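Local atomic coordinates of catalase (Corynebacterium glutamicum, PDB entry 4B7H), a protein that breaks down hydrogen peroxide to water and oxygen at a buried haem, and is held here with nitric oxide and NADPH bound. Residues G98-V110 / D122-E134. Residues are numbered along the deposited sequence; the frame is centred on the assembly and turned at random.
Sequences GKVTPLAVRFSTV and DVHGFALRFYTEE. With HEM (protoporphyrin IX containing Fe), chain E.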
loop_
_atom_site.group_PDB
_atom_site.type_symbol
_atom_site.label_atom_id
_atom_site.label_comp_id
_atom_site.label_asym_id
_atom_site.label_seq_id
_atom_site.Cartn_x
_atom_site.Cartn_y
_atom_site.Cartn_z
ATOM N N GLY A 98 29.408 -31.813 11.517
ATOM C CA GLY A 98 29.148 -32.321 10.184
ATOM C C GLY A 98 28.003 -31.690 9.409
ATOM O O GLY A 98 27.819 -32.018 8.237
ATOM N N LYS A 99 27.232 -30.799 10.034
ATOM C CA LYS A 99 26.047 -30.232 9.382
ATOM C C LYS A 99 26.406 -29.406 8.150
ATOM O O LYS A 99 27.377 -28.647 8.161
ATOM C CB LYS A 99 25.239 -29.376 10.369
ATOM C CG LYS A 99 24.506 -30.165 11.452
ATOM C CD LYS A 99 23.165 -30.704 10.971
ATOM C CE LYS A 99 22.447 -31.460 12.087
ATOM N NZ LYS A 99 21.019 -31.749 11.757
ATOM N N VAL A 100 25.622 -29.570 7.089
ATOM C CA VAL A 100 25.742 -28.752 5.886
ATOM C C VAL A 100 24.400 -28.063 5.681
ATOM O O VAL A 100 23.361 -28.726 5.607
ATOM C CB VAL A 100 26.099 -29.598 4.645
ATOM C CG1 VAL A 100 26.198 -28.716 3.402
ATOM C CG2 VAL A 100 27.406 -30.329 4.877
ATOM N N THR A 101 24.417 -26.735 5.598
ATOM C CA THR A 101 23.176 -25.957 5.566
ATOM C C THR A 101 23.170 -24.979 4.391
ATOM O O THR A 101 24.151 -24.269 4.184
ATOM C CB THR A 101 23.014 -25.168 6.878
ATOM O OG1 THR A 101 23.109 -26.069 7.992
ATOM C CG2 THR A 101 21.672 -24.424 6.929
ATOM N N PRO A 102 22.065 -24.934 3.617
ATOM C CA PRO A 102 22.002 -23.930 2.544
ATOM C C PRO A 102 21.975 -22.508 3.114
ATOM O O PRO A 102 21.445 -22.288 4.212
ATOM C CB PRO A 102 20.667 -24.230 1.844
ATOM C CG PRO A 102 20.256 -25.597 2.315
ATOM C CD PRO A 102 20.831 -25.733 3.695
ATOM N N LEU A 103 22.515 -21.552 2.363
ATOM C CA LEU A 103 22.516 -20.172 2.805
ATOM C C LEU A 103 22.204 -19.190 1.684
ATOM O O LEU A 103 22.363 -19.495 0.495
ATOM C CB LEU A 103 23.856 -19.810 3.467
ATOM C CG LEU A 103 25.075 -19.611 2.559
ATOM C CD1 LEU A 103 25.155 -18.212 1.940
ATOM C CD2 LEU A 103 26.339 -19.899 3.343
ATOM N N ALA A 104 21.767 -18.003 2.094
ATOM C CA ALA A 104 21.710 -16.828 1.237
ATOM C C ALA A 104 22.588 -15.762 1.874
ATOM O O ALA A 104 22.800 -15.771 3.090
ATOM C CB ALA A 104 20.288 -16.314 1.123
ATOM N N VAL A 105 23.089 -14.836 1.062
ATOM C CA VAL A 105 23.816 -13.681 1.580
ATOM C C VAL A 105 23.457 -12.449 0.776
ATOM O O VAL A 105 23.228 -12.541 -0.423
ATOM C CB VAL A 105 25.359 -13.917 1.576
ATOM C CG1 VAL A 105 25.917 -13.962 0.151
ATOM C CG2 VAL A 105 26.078 -12.856 2.384
ATOM N N ARG A 106 23.378 -11.300 1.441
ATOM C CA ARG A 106 23.301 -10.020 0.742
ATOM C C ARG A 106 24.375 -9.094 1.300
ATOM O O ARG A 106 24.526 -8.961 2.523
ATOM C CB ARG A 106 21.903 -9.391 0.851
ATOM C CG ARG A 106 21.715 -8.112 0.013
ATOM C CD ARG A 106 20.271 -7.640 0.068
ATOM N NE ARG A 106 20.018 -6.403 -0.681
ATOM C CZ ARG A 106 20.245 -5.175 -0.213
ATOM N NH1 ARG A 106 20.769 -5.004 1.001
ATOM N NH2 ARG A 106 19.963 -4.111 -0.969
ATOM N N PHE A 107 25.141 -8.497 0.393
ATOM C CA PHE A 107 26.141 -7.486 0.728
ATOM C C PHE A 107 25.592 -6.143 0.284
ATOM O O PHE A 107 24.763 -6.075 -0.625
ATOM C CB PHE A 107 27.435 -7.744 -0.039
ATOM C CG PHE A 107 28.067 -9.087 0.243
ATOM C CD1 PHE A 107 28.797 -9.297 1.407
ATOM C CD2 PHE A 107 27.957 -10.123 -0.671
ATOM C CE1 PHE A 107 29.388 -10.524 1.663
ATOM C CE2 PHE A 107 28.544 -11.351 -0.423
ATOM C CZ PHE A 107 29.262 -11.552 0.745
ATOM N N SER A 108 26.071 -5.059 0.880
ATOM C CA SER A 108 25.482 -3.753 0.594
ATOM C C SER A 108 26.366 -2.622 1.077
ATOM O O SER A 108 27.306 -2.847 1.831
ATOM C CB SER A 108 24.124 -3.648 1.299
ATOM O OG SER A 108 24.262 -3.903 2.691
ATOM N N THR A 109 26.049 -1.403 0.651
ATOM C CA THR A 109 26.529 -0.209 1.338
ATOM C C THR A 109 25.421 0.199 2.316
ATOM O O THR A 109 24.477 -0.568 2.514
ATOM C CB THR A 109 26.835 0.927 0.354
ATOM O OG1 THR A 109 25.676 1.166 -0.455
ATOM C CG2 THR A 109 28.018 0.570 -0.539
ATOM N N VAL A 110 25.516 1.388 2.909
ATOM C CA VAL A 110 24.537 1.834 3.904
ATOM C C VAL A 110 23.723 3.055 3.483
ATOM O O VAL A 110 22.493 3.014 3.474
ATOM C CB VAL A 110 25.212 2.141 5.260
ATOM C CG1 VAL A 110 24.192 2.706 6.258
ATOM C CG2 VAL A 110 25.883 0.889 5.805
ATOM N N ASP A 122 31.961 3.677 2.922
ATOM C CA ASP A 122 30.808 3.311 3.728
ATOM C C ASP A 122 31.105 2.012 4.436
ATOM O O ASP A 122 31.995 1.259 4.025
ATOM C CB ASP A 122 29.575 3.101 2.837
ATOM C CG ASP A 122 28.286 3.554 3.496
ATOM O OD1 ASP A 122 28.290 3.844 4.719
ATOM O OD2 ASP A 122 27.255 3.621 2.784
ATOM N N VAL A 123 30.342 1.739 5.487
ATOM C CA VAL A 123 30.241 0.395 6.031
ATOM C C VAL A 123 29.636 -0.484 4.930
ATOM O O VAL A 123 28.830 0.002 4.114
ATOM C CB VAL A 123 29.321 0.387 7.278
ATOM C CG1 VAL A 123 28.993 -1.030 7.721
ATOM C CG2 VAL A 123 29.950 1.186 8.421
ATOM N N HIS A 124 30.019 -1.761 4.887
ATOM C CA HIS A 124 29.323 -2.709 4.025
ATOM C C HIS A 124 28.581 -3.761 4.816
ATOM O O HIS A 124 29.129 -4.393 5.728
ATOM C CB HIS A 124 30.268 -3.366 3.025
ATOM C CG HIS A 124 30.798 -2.406 2.018
ATOM N ND1 HIS A 124 30.253 -2.269 0.761
ATOM C CD2 HIS A 124 31.786 -1.486 2.107
ATOM C CE1 HIS A 124 30.906 -1.324 0.105
ATOM N NE2 HIS A 124 31.845 -0.837 0.899
ATOM N N GLY A 125 27.321 -3.950 4.452
ATOM C CA GLY A 125 26.507 -4.989 5.047
ATOM C C GLY A 125 26.985 -6.366 4.641
ATOM O O GLY A 125 27.489 -6.563 3.535
ATOM N N PHE A 126 26.797 -7.325 5.541
ATOM C CA PHE A 126 27.277 -8.690 5.372
ATOM C C PHE A 126 26.207 -9.556 6.043
ATOM O O PHE A 126 26.340 -9.961 7.202
ATOM C CB PHE A 126 28.636 -8.825 6.072
ATOM C CG PHE A 126 29.451 -10.022 5.649
ATOM C CD1 PHE A 126 29.026 -11.308 5.935
ATOM C CD2 PHE A 126 30.675 -9.852 5.011
ATOM C CE1 PHE A 126 29.795 -12.413 5.559
ATOM C CE2 PHE A 126 31.459 -10.957 4.645
ATOM C CZ PHE A 126 31.015 -12.234 4.920
ATOM N N ALA A 127 25.129 -9.824 5.307
ATOM C CA ALA A 127 23.915 -10.379 5.892
ATOM C C ALA A 127 23.624 -11.788 5.406
ATOM O O ALA A 127 23.322 -12.000 4.226
ATOM C CB ALA A 127 22.736 -9.461 5.598
ATOM N N LEU A 128 23.676 -12.741 6.333
ATOM C CA LEU A 128 23.546 -14.162 6.019
ATOM C C LEU A 128 22.218 -14.728 6.478
ATOM O O LEU A 128 21.736 -14.377 7.554
ATOM C CB LEU A 128 24.650 -14.934 6.737
ATOM C CG LEU A 128 26.061 -14.648 6.236
ATOM C CD1 LEU A 128 27.059 -14.883 7.348
ATOM C CD2 LEU A 128 26.367 -15.527 5.027
ATOM N N ARG A 129 21.639 -15.614 5.664
ATOM C CA ARG A 129 20.545 -16.480 6.096
ATOM C C ARG A 129 20.988 -17.923 5.992
ATOM O O ARG A 129 21.502 -18.341 4.949
ATOM C CB ARG A 129 19.311 -16.321 5.202
ATOM C CG ARG A 129 18.315 -17.488 5.361
ATOM C CD ARG A 129 16.935 -17.096 4.852
ATOM N NE ARG A 129 16.461 -15.947 5.612
ATOM C CZ ARG A 129 15.568 -15.063 5.181
ATOM N NH1 ARG A 129 15.009 -15.206 3.984
ATOM N NH2 ARG A 129 15.237 -14.033 5.953
ATOM N N PHE A 130 20.778 -18.682 7.059
ATOM C CA PHE A 130 20.978 -20.120 7.026
ATOM C C PHE A 130 19.616 -20.801 7.073
ATOM O O PHE A 130 18.830 -20.576 8.000
ATOM C CB PHE A 130 21.861 -20.554 8.199
ATOM C CG PHE A 130 23.188 -19.845 8.239
ATOM C CD1 PHE A 130 24.169 -20.149 7.308
ATOM C CD2 PHE A 130 23.443 -18.848 9.177
ATOM C CE1 PHE A 130 25.389 -19.492 7.317
ATOM C CE2 PHE A 130 24.670 -18.177 9.192
ATOM C CZ PHE A 130 25.642 -18.500 8.260
ATOM N N TYR A 131 19.324 -21.602 6.047
ATOM C CA TYR A 131 18.042 -22.299 5.971
ATOM C C TYR A 131 18.148 -23.587 6.783
ATOM O O TYR A 131 18.366 -24.665 6.223
ATOM C CB TYR A 131 17.660 -22.595 4.511
ATOM C CG TYR A 131 17.409 -21.353 3.655
ATOM C CD1 TYR A 131 18.459 -20.684 3.018
ATOM C CD2 TYR A 131 16.118 -20.864 3.469
ATOM C CE1 TYR A 131 18.230 -19.561 2.232
ATOM C CE2 TYR A 131 15.874 -19.734 2.682
ATOM C CZ TYR A 131 16.934 -19.092 2.059
ATOM O OH TYR A 131 16.723 -17.973 1.283
ATOM N N THR A 132 18.002 -23.472 8.103
ATOM C CA THR A 132 18.229 -24.606 8.997
ATOM C C THR A 132 16.988 -25.478 9.164
ATOM O O THR A 132 15.868 -25.077 8.819
ATOM C CB THR A 132 18.753 -24.179 10.407
ATOM O OG1 THR A 132 17.662 -24.049 11.330
ATOM C CG2 THR A 132 19.550 -22.883 10.354
ATOM N N GLU A 133 17.195 -26.666 9.723
ATOM C CA GLU A 133 16.112 -27.616 9.955
ATOM C C GLU A 133 15.185 -27.158 11.080
ATOM O O GLU A 133 14.100 -27.702 11.252
ATOM C CB GLU A 133 16.674 -29.008 10.266
ATOM C CG GLU A 133 17.456 -29.632 9.110
ATOM C CD GLU A 133 18.045 -30.991 9.453
ATOM O OE1 GLU A 133 17.575 -31.626 10.421
ATOM O OE2 GLU A 133 18.984 -31.421 8.750
ATOM N N GLU A 134 15.622 -26.164 11.851
ATOM C CA GLU A 134 14.797 -25.600 12.924
ATOM C C GLU A 134 14.413 -24.152 12.621
ATOM O O GLU A 134 14.079 -23.378 13.525
ATOM C CB GLU A 134 15.479 -25.757 14.295
ATOM C CG GLU A 134 15.644 -27.237 14.649
ATOM C CD GLU A 134 16.280 -27.540 15.999
ATOM O OE1 GLU A 134 16.798 -26.629 16.672
ATOM O OE2 GLU A 134 16.271 -28.733 16.380
HETATM C CHA HEM E . 19.291 -2.998 7.065
HETATM C CHB HEM E . 17.521 -1.238 11.223
HETATM C CHC HEM E . 21.986 -1.352 13.090
HETATM C CHD HEM E . 23.228 -4.411 9.585
HETATM C C1A HEM E . 18.431 -2.501 8.013
HETATM C C2A HEM E . 17.000 -2.321 7.851
HETATM C C3A HEM E . 16.522 -1.851 9.012
HETATM C C4A HEM E . 17.623 -1.708 9.934
HETATM C CMA HEM E . 15.074 -1.504 9.376
HETATM C CAA HEM E . 16.207 -2.646 6.565
HETATM C CBA HEM E . 15.787 -4.108 6.589
HETATM C CGA HEM E . 14.848 -4.464 5.467
HETATM O O1A HEM E . 14.986 -5.598 4.943
HETATM O O2A HEM E . 13.965 -3.651 5.089
HETATM C C1B HEM E . 18.575 -1.084 12.095
HETATM C C2B HEM E . 18.508 -0.501 13.416
HETATM C C3B HEM E . 19.760 -0.513 13.920
HETATM C C4B HEM E . 20.629 -1.126 12.939
HETATM C CMB HEM E . 17.212 0.040 14.054
HETATM C CAB HEM E . 20.282 -0.044 15.291
HETATM C CBB HEM E . 19.512 -0.026 16.379
HETATM C C1C HEM E . 22.670 -2.337 12.398
HETATM C C2C HEM E . 23.839 -3.084 12.838
HETATM C C3C HEM E . 24.169 -3.930 11.847
HETATM C C4C HEM E . 23.209 -3.751 10.779
HETATM C CMC HEM E . 24.555 -2.887 14.197
HETATM C CAC HEM E . 25.287 -5.000 11.780
HETATM C CBC HEM E . 25.769 -5.615 12.873
HETATM C C1D HEM E . 22.323 -4.246 8.572
HETATM C C2D HEM E . 22.455 -4.884 7.303
HETATM C C3D HEM E . 21.248 -4.459 6.513
HETATM C C4D HEM E . 20.482 -3.608 7.381
HETATM C CMD HEM E . 23.589 -5.795 6.837
HETATM C CAD HEM E . 20.927 -4.904 5.093
HETATM C CBD HEM E . 20.371 -6.325 5.149
HETATM C CGD HEM E . 20.173 -6.737 3.720
HETATM O O1D HEM E . 19.009 -6.944 3.294
HETATM O O2D HEM E . 21.190 -6.838 2.989
HETATM N NA HEM E . 18.783 -2.125 9.301
HETATM N NB HEM E . 19.875 -1.453 11.828
HETATM N NC HEM E . 22.307 -2.777 11.135
HETATM N ND HEM E . 21.155 -3.490 8.591
HETATM FE FE HEM E . 20.560 -2.424 10.190
#
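Ala104 and Arg129, and one step further Arg106 and Ala127, form the hydrogen-bonded pairs at the heart of this antiparallel strand pairing, with Arg129 N to Ala104 O at 2.8 Å and nearly straight (172°). The ladder runs on to Ser108 and Gly125, where Gly125 N donates to Ser108 O, while the bond from Ser108 N to Gly125 O is weak. Past the strand ends, the carboxylate of Asp122 takes over: its OD2 accepts Val110 N at 2.8 Å, approached from above the carboxylate plane, and also Ala111 N, so that one oxygen holds two successive N-H groups where Val110 packs on His70.

The face bearing Arg106, Ser108 and Ala127 is the haem side. Extended from CG to NE, with CG anti to the backbone N (chi1 -174°), and turned at its last torsion, Arg106 brings its guanidinium edge-on to a haem propionate, NH1 giving a 2.7 Å bond to HEM O2D. Gly125 CA lies 3.5 Å from the haem methyl CMD, and Ser108 OG, 3.4 Å from Gly125 CA, is hydrogen-bonded to His70 ND1; His70 lies in the nitric oxide pocket. Further along this face, the CD of Arg129 rests over one face of the Tyr131 ring, while the Arg129 guanidinium forms a salt bridge with Asp138 and a hydrogen bond to Asn370.

The other face is apolar. Phe107 drives its CE1 edge into the face of Phe126, a T-shaped stack with planes at 89°, and Val105 CG2 packs on Leu128 CD2 at 3.8 Å. Leu103 continues the row beside Phe130, and touches Phe310 and Leu312 of strand 305-314. Two adjacent strands of the catalase beta-barrel thus put an oily face into the barrel interior and a face of small and polar residues against the haem, where the arginine probably offsets propionate charge and the serine orients His70.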